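Local structure of gliding motility protein MglB (Myxococcus xanthus, 6IZW) at residues B[13-18]-B[126-131]; B[31-36]-B[97-102]. The protein takes part in gliding motility as a Roadblock/LC7-family protein and probably acts as an adaptor and nucleotide-exchange factor for a small GTPase. The protein carries 1 engineered substitution. All coordinates share one frame; numbering follows the deposited sequence.

Contact 1 (B[13-18]-B[126-131])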
loop_
_atom_site.group_PDB
_atom_site.type_symbol
_atom_site.label_atom_id
_atom_site.label_comp_id
_atom_site.label_asym_id
_atom_site.label_seq_id
_atom_site.Cartn_x
_atom_site.Cartn_y
_atom_site.Cartn_z
ATOM N N THR B 13 3.492 3.680 26.469
ATOM C CA THR B 13 3.241 2.651 27.468
ATOM C C THR B 13 1.749 2.378 27.624
ATOM O O THR B 13 1.338 1.221 27.781
ATOM C CB THR B 13 3.864 3.094 28.785
ATOM O OG1 THR B 13 3.655 4.505 28.932
ATOM C CG2 THR B 13 5.364 2.825 28.765
ATOM N N LYS B 14 0.921 3.426 27.567
ATOM C CA LYS B 14 -0.524 3.234 27.646
ATOM C C LYS B 14 -1.059 2.520 26.411
ATOM O O LYS B 14 -1.915 1.632 26.519
ATOM C CB LYS B 14 -1.241 4.576 27.810
ATOM C CG LYS B 14 -0.527 5.620 28.653
ATOM C CD LYS B 14 -1.267 6.961 28.597
ATOM C CE LYS B 14 -1.099 7.749 29.896
ATOM N NZ LYS B 14 -2.197 8.735 30.128
ATOM N N ILE B 15 -0.578 2.907 25.226
ATOM C CA ILE B 15 -1.059 2.304 23.987
ATOM C C ILE B 15 -0.801 0.805 23.992
ATOM O O ILE B 15 -1.681 0.008 23.647
ATOM C CB ILE B 15 -0.413 2.997 22.773
ATOM C CG1 ILE B 15 -1.090 4.343 22.500
ATOM C CG2 ILE B 15 -0.508 2.124 21.548
ATOM C CD1 ILE B 15 -0.332 5.216 21.511
ATOM N N ASN B 16 0.397 0.393 24.415
ATOM C CA ASN B 16 0.698 -1.034 24.506
ATOM C C ASN B 16 -0.236 -1.739 25.484
ATOM O O ASN B 16 -0.596 -2.905 25.281
ATOM C CB ASN B 16 2.156 -1.243 24.919
ATOM C CG ASN B 16 3.122 -0.409 24.097
ATOM O OD1 ASN B 16 4.110 0.103 24.616
ATOM N ND2 ASN B 16 2.831 -0.261 22.811
ATOM N N ALA B 17 -0.635 -1.051 26.559
ATOM C CA ALA B 17 -1.530 -1.662 27.536
ATOM C C ALA B 17 -2.896 -1.953 26.922
ATOM O O ALA B 17 -3.460 -3.033 27.122
ATOM C CB ALA B 17 -1.661 -0.757 28.763
ATOM N N VAL B 18 -3.444 -0.998 26.164
ATOM C CA VAL B 18 -4.718 -1.230 25.483
ATOM C C VAL B 18 -4.644 -2.479 24.613
ATOM O O VAL B 18 -5.586 -3.279 24.563
ATOM C CB VAL B 18 -5.117 0.008 24.655
ATOM C CG1 VAL B 18 -6.311 -0.308 23.780
ATOM C CG2 VAL B 18 -5.413 1.193 25.562
ATOM N N THR B 126 -8.595 6.625 21.652
ATOM C CA THR B 126 -8.821 8.050 21.459
ATOM C C THR B 126 -8.714 8.819 22.772
ATOM O O THR B 126 -8.452 10.028 22.750
ATOM C CB THR B 126 -10.185 8.283 20.811
ATOM O OG1 THR B 126 -11.185 8.407 21.829
ATOM C CG2 THR B 126 -10.546 7.115 19.907
ATOM N N LYS B 127 -8.903 8.143 23.909
ATOM C CA LYS B 127 -8.667 8.787 25.196
ATOM C C LYS B 127 -7.179 9.025 25.426
ATOM O O LYS B 127 -6.791 10.051 26.002
ATOM C CB LYS B 127 -9.261 7.947 26.330
ATOM N N ILE B 128 -6.328 8.095 24.979
ATOM C CA ILE B 128 -4.886 8.306 25.082
ATOM C C ILE B 128 -4.443 9.416 24.134
ATOM O O ILE B 128 -3.682 10.313 24.515
ATOM C CB ILE B 128 -4.125 6.996 24.819
ATOM C CG1 ILE B 128 -4.574 5.908 25.799
ATOM C CG2 ILE B 128 -2.623 7.228 24.914
ATOM C CD1 ILE B 128 -3.980 4.534 25.515
ATOM N N PHE B 129 -4.928 9.386 22.888
ATOM C CA PHE B 129 -4.586 10.444 21.941
ATOM C C PHE B 129 -5.131 11.793 22.382
ATOM O O PHE B 129 -4.695 12.828 21.865
ATOM C CB PHE B 129 -5.110 10.115 20.533
ATOM C CG PHE B 129 -4.535 8.850 19.932
ATOM C CD1 PHE B 129 -3.406 8.246 20.470
ATOM C CD2 PHE B 129 -5.127 8.271 18.819
ATOM C CE1 PHE B 129 -2.890 7.088 19.917
ATOM C CE2 PHE B 129 -4.615 7.118 18.264
ATOM C CZ PHE B 129 -3.494 6.526 18.813
ATOM N N GLU B 130 -6.079 11.803 23.321
ATOM C CA GLU B 130 -6.625 13.063 23.806
ATOM C C GLU B 130 -5.641 13.784 24.718
ATOM O O GLU B 130 -5.658 15.019 24.786
ATOM C CB GLU B 130 -7.948 12.817 24.529
ATOM N N SER B 131 -4.777 13.042 25.409
ATOM C CA SER B 131 -3.820 13.628 26.349
ATOM C C SER B 131 -2.893 14.644 25.678
ATOM O O SER B 131 -1.878 14.284 25.085
ATOM C CB SER B 131 -2.991 12.527 27.015
#
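Lys14 meets Ile128 where two nearly antiparallel helices lie side by side. Their segment axes run 176° apart and come no nearer than 10.2 Å. No hydrogen bond joins them, and the contact is almost wholly apolar. Lys14 touches with its aliphatic part. Its CB lies 3.6 Å from Ile128 CD1, and farther along its CD passes Ile128 CG2 at 3.9 Å. The two side chains run alongside in opposite senses. Ile15 comes next and meets two residues. Its CG1 is 4.1 Å from Ile128 CG2. Its CD1 approaches the edge of the Phe129 ring, in the ring plane, and sits 3.5 Å from CE1. These two side chains cross at about a right angle. One turn on from Lys14, Val18 meets Ile128 tip to tip, with CG2 3.6 Å from Ile128 CD1. With Val18 CG1 anti to the backbone N (chi1 171°), CG2 is the methyl that meets Ile128. Ile128 thus reaches three residues with its two branches, CD1 touching Lys14 and Val18, CG2 touching Lys14 and Ile15. An alanine at Ile128 would probably open a gap between the helices and leave Val18 CG2 without its mate in this segment. Val18 also packs on Ala121, Glu124 and Leu125, earlier in helix 111-130. Ile15 and Asn16 touch Ser42 of strand 40-45, an outermost strand of the sheet within this chain.

Contact 2 (B[31-36]-B[97-102]); sequences VFLVDK and SRVVLV. With SO4 (sulfate ion), chain H.
Phe32 to Asp35 pair with Val102 to Val99 in antiparallel register, the strand segments 157° apart, with Phe32–Val102 and Val34–Val100 as the hydrogen-bonded pairs. Val102 N gives a bond of 2.9 Å to Phe32 O, and Val34 N one of 3.0 Å to Val100 O. The return bond from Val100 N to Val34 O is weak. Lys36 N binds Arg98 O just past the strand end. The Phe32 ring lies over Val102, whose CB is 3.8 Å from the ring centroid and 17° off the ring normal, a CH-pi contact. On the same face Val34 and Val100 lie side by side, and Val34 CG1 is 3.7 Å from Val100 CB. Strand 99-106 is the middle strand of the five-stranded antiparallel sheet of the Roadblock/LC7 fold, order 2-1-5-4-3, and strand 28-35 is its neighbour. Helix 52-72 covers the Phe32 face through Leu55 and Thr59. On the other face Leu33 CG sits 3.4 Å from Val99 CG1, and Leu33 CD1 3.7 Å from Leu101 CG. Leu125 of helix 111-130 packs on both leucines. Asp35 OD2 lies near the Arg98 guanidinium, while Asp35 OD1 accepts a bond from Asn37 N. Lys36 NZ makes a salt bridge with Glu77. The sulfate, probably from the crystallisation liquor, is modelled implausibly close to Arg98 NH1, so the placement of both the sulfate and the guanidinium is doubtful.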
loop_
_atom_site.group_PDB
_atom_site.type_symbol
_atom_site.label_atom_id
_atom_site.label_comp_id
_atom_site.label_asym_id
_atom_site.label_seq_id
_atom_site.Cartn_x
_atom_site.Cartn_y
_atom_site.Cartn_z
ATOM N N VAL B 31 -2.831 -8.823 17.862
ATOM C CA VAL B 31 -3.404 -7.485 17.769
ATOM C C VAL B 31 -2.273 -6.547 17.376
ATOM O O VAL B 31 -1.129 -6.748 17.793
ATOM C CB VAL B 31 -4.043 -7.047 19.104
ATOM C CG1 VAL B 31 -4.165 -5.514 19.195
ATOM C CG2 VAL B 31 -5.390 -7.730 19.305
ATOM N N PHE B 32 -2.571 -5.533 16.563
ATOM C CA PHE B 32 -1.562 -4.507 16.329
ATOM C C PHE B 32 -2.222 -3.220 15.864
ATOM O O PHE B 32 -3.386 -3.203 15.455
ATOM C CB PHE B 32 -0.482 -4.960 15.330
ATOM C CG PHE B 32 -0.992 -5.256 13.952
ATOM C CD1 PHE B 32 -1.080 -4.253 12.998
ATOM C CD2 PHE B 32 -1.355 -6.547 13.600
ATOM C CE1 PHE B 32 -1.548 -4.530 11.713
ATOM C CE2 PHE B 32 -1.823 -6.838 12.323
ATOM C CZ PHE B 32 -1.918 -5.832 11.374
ATOM N N LEU B 33 -1.445 -2.140 15.946
ATOM C CA LEU B 33 -1.884 -0.792 15.636
ATOM C C LEU B 33 -0.946 -0.216 14.582
ATOM O O LEU B 33 0.276 -0.293 14.737
ATOM C CB LEU B 33 -1.885 0.070 16.899
ATOM C CG LEU B 33 -2.659 1.380 16.807
ATOM C CD1 LEU B 33 -4.149 1.074 16.766
ATOM C CD2 LEU B 33 -2.316 2.360 17.948
ATOM N N VAL B 34 -1.509 0.352 13.511
ATOM C CA VAL B 34 -0.726 0.805 12.364
ATOM C C VAL B 34 -1.218 2.177 11.924
ATOM O O VAL B 34 -2.425 2.423 11.841
ATOM C CB VAL B 34 -0.786 -0.196 11.188
ATOM C CG1 VAL B 34 -2.216 -0.500 10.797
ATOM C CG2 VAL B 34 -0.029 0.345 9.983
ATOM N N ASP B 35 -0.277 3.073 11.663
ATOM C CA ASP B 35 -0.589 4.342 11.029
ATOM C C ASP B 35 -1.058 4.117 9.589
ATOM O O ASP B 35 -0.711 3.124 8.942
ATOM C CB ASP B 35 0.652 5.241 11.050
ATOM C CG ASP B 35 0.341 6.679 10.715
ATOM O OD1 ASP B 35 -0.054 6.971 9.559
ATOM O OD2 ASP B 35 0.502 7.530 11.617
ATOM N N LYS B 36 -1.836 5.069 9.081
ATOM C CA LYS B 36 -2.309 4.966 7.710
ATOM C C LYS B 36 -1.152 4.938 6.714
ATOM O O LYS B 36 -1.239 4.263 5.678
ATOM C CB LYS B 36 -3.265 6.120 7.403
ATOM C CG LYS B 36 -4.732 5.776 7.672
ATOM C CD LYS B 36 -5.656 6.902 7.241
ATOM C CE LYS B 36 -7.062 6.682 7.805
ATOM N NZ LYS B 36 -8.029 7.672 7.270
ATOM N N SER B 97 -8.084 9.730 13.020
ATOM C CA SER B 97 -7.863 10.190 11.659
ATOM C C SER B 97 -6.618 9.603 10.993
ATOM O O SER B 97 -6.458 9.766 9.781
ATOM C CB SER B 97 -7.791 11.723 11.633
ATOM O OG SER B 97 -7.123 12.195 10.476
ATOM N N ARG B 98 -5.723 8.938 11.723
ATOM C CA ARG B 98 -4.550 8.384 11.058
ATOM C C ARG B 98 -4.149 7.008 11.569
ATOM O O ARG B 98 -3.074 6.525 11.203
ATOM C CB ARG B 98 -3.348 9.366 11.148
ATOM C CG ARG B 98 -2.809 9.648 12.581
ATOM C CD ARG B 98 -1.598 10.673 12.618
ATOM N NE ARG B 98 -0.274 10.167 12.191
ATOM C CZ ARG B 98 0.389 10.531 11.077
ATOM N NH1 ARG B 98 -0.111 11.431 10.219
ATOM N NH2 ARG B 98 1.590 9.972 10.833
ATOM N N VAL B 99 -4.998 6.328 12.332
ATOM C CA VAL B 99 -4.614 5.080 12.971
ATOM C C VAL B 99 -5.593 3.993 12.555
ATOM O O VAL B 99 -6.709 4.265 12.114
ATOM C CB VAL B 99 -4.566 5.237 14.502
ATOM C CG1 VAL B 99 -3.807 4.114 15.130
ATOM C CG2 VAL B 99 -3.917 6.555 14.852
ATOM N N VAL B 100 -5.144 2.745 12.674
ATOM C CA VAL B 100 -5.930 1.573 12.314
ATOM C C VAL B 100 -5.623 0.494 13.339
ATOM O O VAL B 100 -4.454 0.141 13.530
ATOM C CB VAL B 100 -5.603 1.052 10.900
ATOM C CG1 VAL B 100 -6.332 -0.257 10.620
ATOM C CG2 VAL B 100 -5.922 2.091 9.844
ATOM N N LEU B 101 -6.654 -0.041 13.993
ATOM C CA LEU B 101 -6.448 -1.159 14.906
ATOM C C LEU B 101 -6.868 -2.442 14.216
ATOM O O LEU B 101 -7.877 -2.479 13.515
ATOM C CB LEU B 101 -7.219 -0.992 16.218
ATOM C CG LEU B 101 -6.574 -1.656 17.452
ATOM C CD1 LEU B 101 -7.268 -1.168 18.703
ATOM C CD2 LEU B 101 -6.563 -3.191 17.431
ATOM N N VAL B 102 -6.077 -3.486 14.408
ATOM C CA VAL B 102 -6.263 -4.753 13.725
ATOM C C VAL B 102 -6.265 -5.863 14.762
ATOM O O VAL B 102 -5.442 -5.872 15.687
ATOM C CB VAL B 102 -5.164 -5.009 12.671
ATOM C CG1 VAL B 102 -5.289 -6.418 12.119
ATOM C CG2 VAL B 102 -5.227 -3.981 11.559
HETATM S S SO4 H . 1.499 12.006 8.106
HETATM O O1 SO4 H . 2.791 11.399 8.392
HETATM O O2 SO4 H . 0.704 11.921 9.334
HETATM O O3 SO4 H . 0.838 11.317 7.017
HETATM O O4 SO4 H . 1.756 13.403 7.717
#

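Overall arrangement
Contact 2 is core, at the middle of the sheet and about 3 Å from the centre of the chain. Contact 1 lies about 12 Å from that centre and is only partly buried. The two centres are 13 Å apart, yet they touch: Phe129 CE2 is 3.5 Å from Val99 CG2, and Ile15 also packs on Leu33. Helix 9-25 is followed in the chain by strand 28-35, and strand 99-106 by helix 111-130, so the contacts join the same two parts of the chain, once as helices and once as strands. Contact 1 relies on side-chain packing, whereas contact 2 adds backbone bonds to its apolar faces, and charged groups gather at the end where Asp35, Lys36 and Arg98 lie.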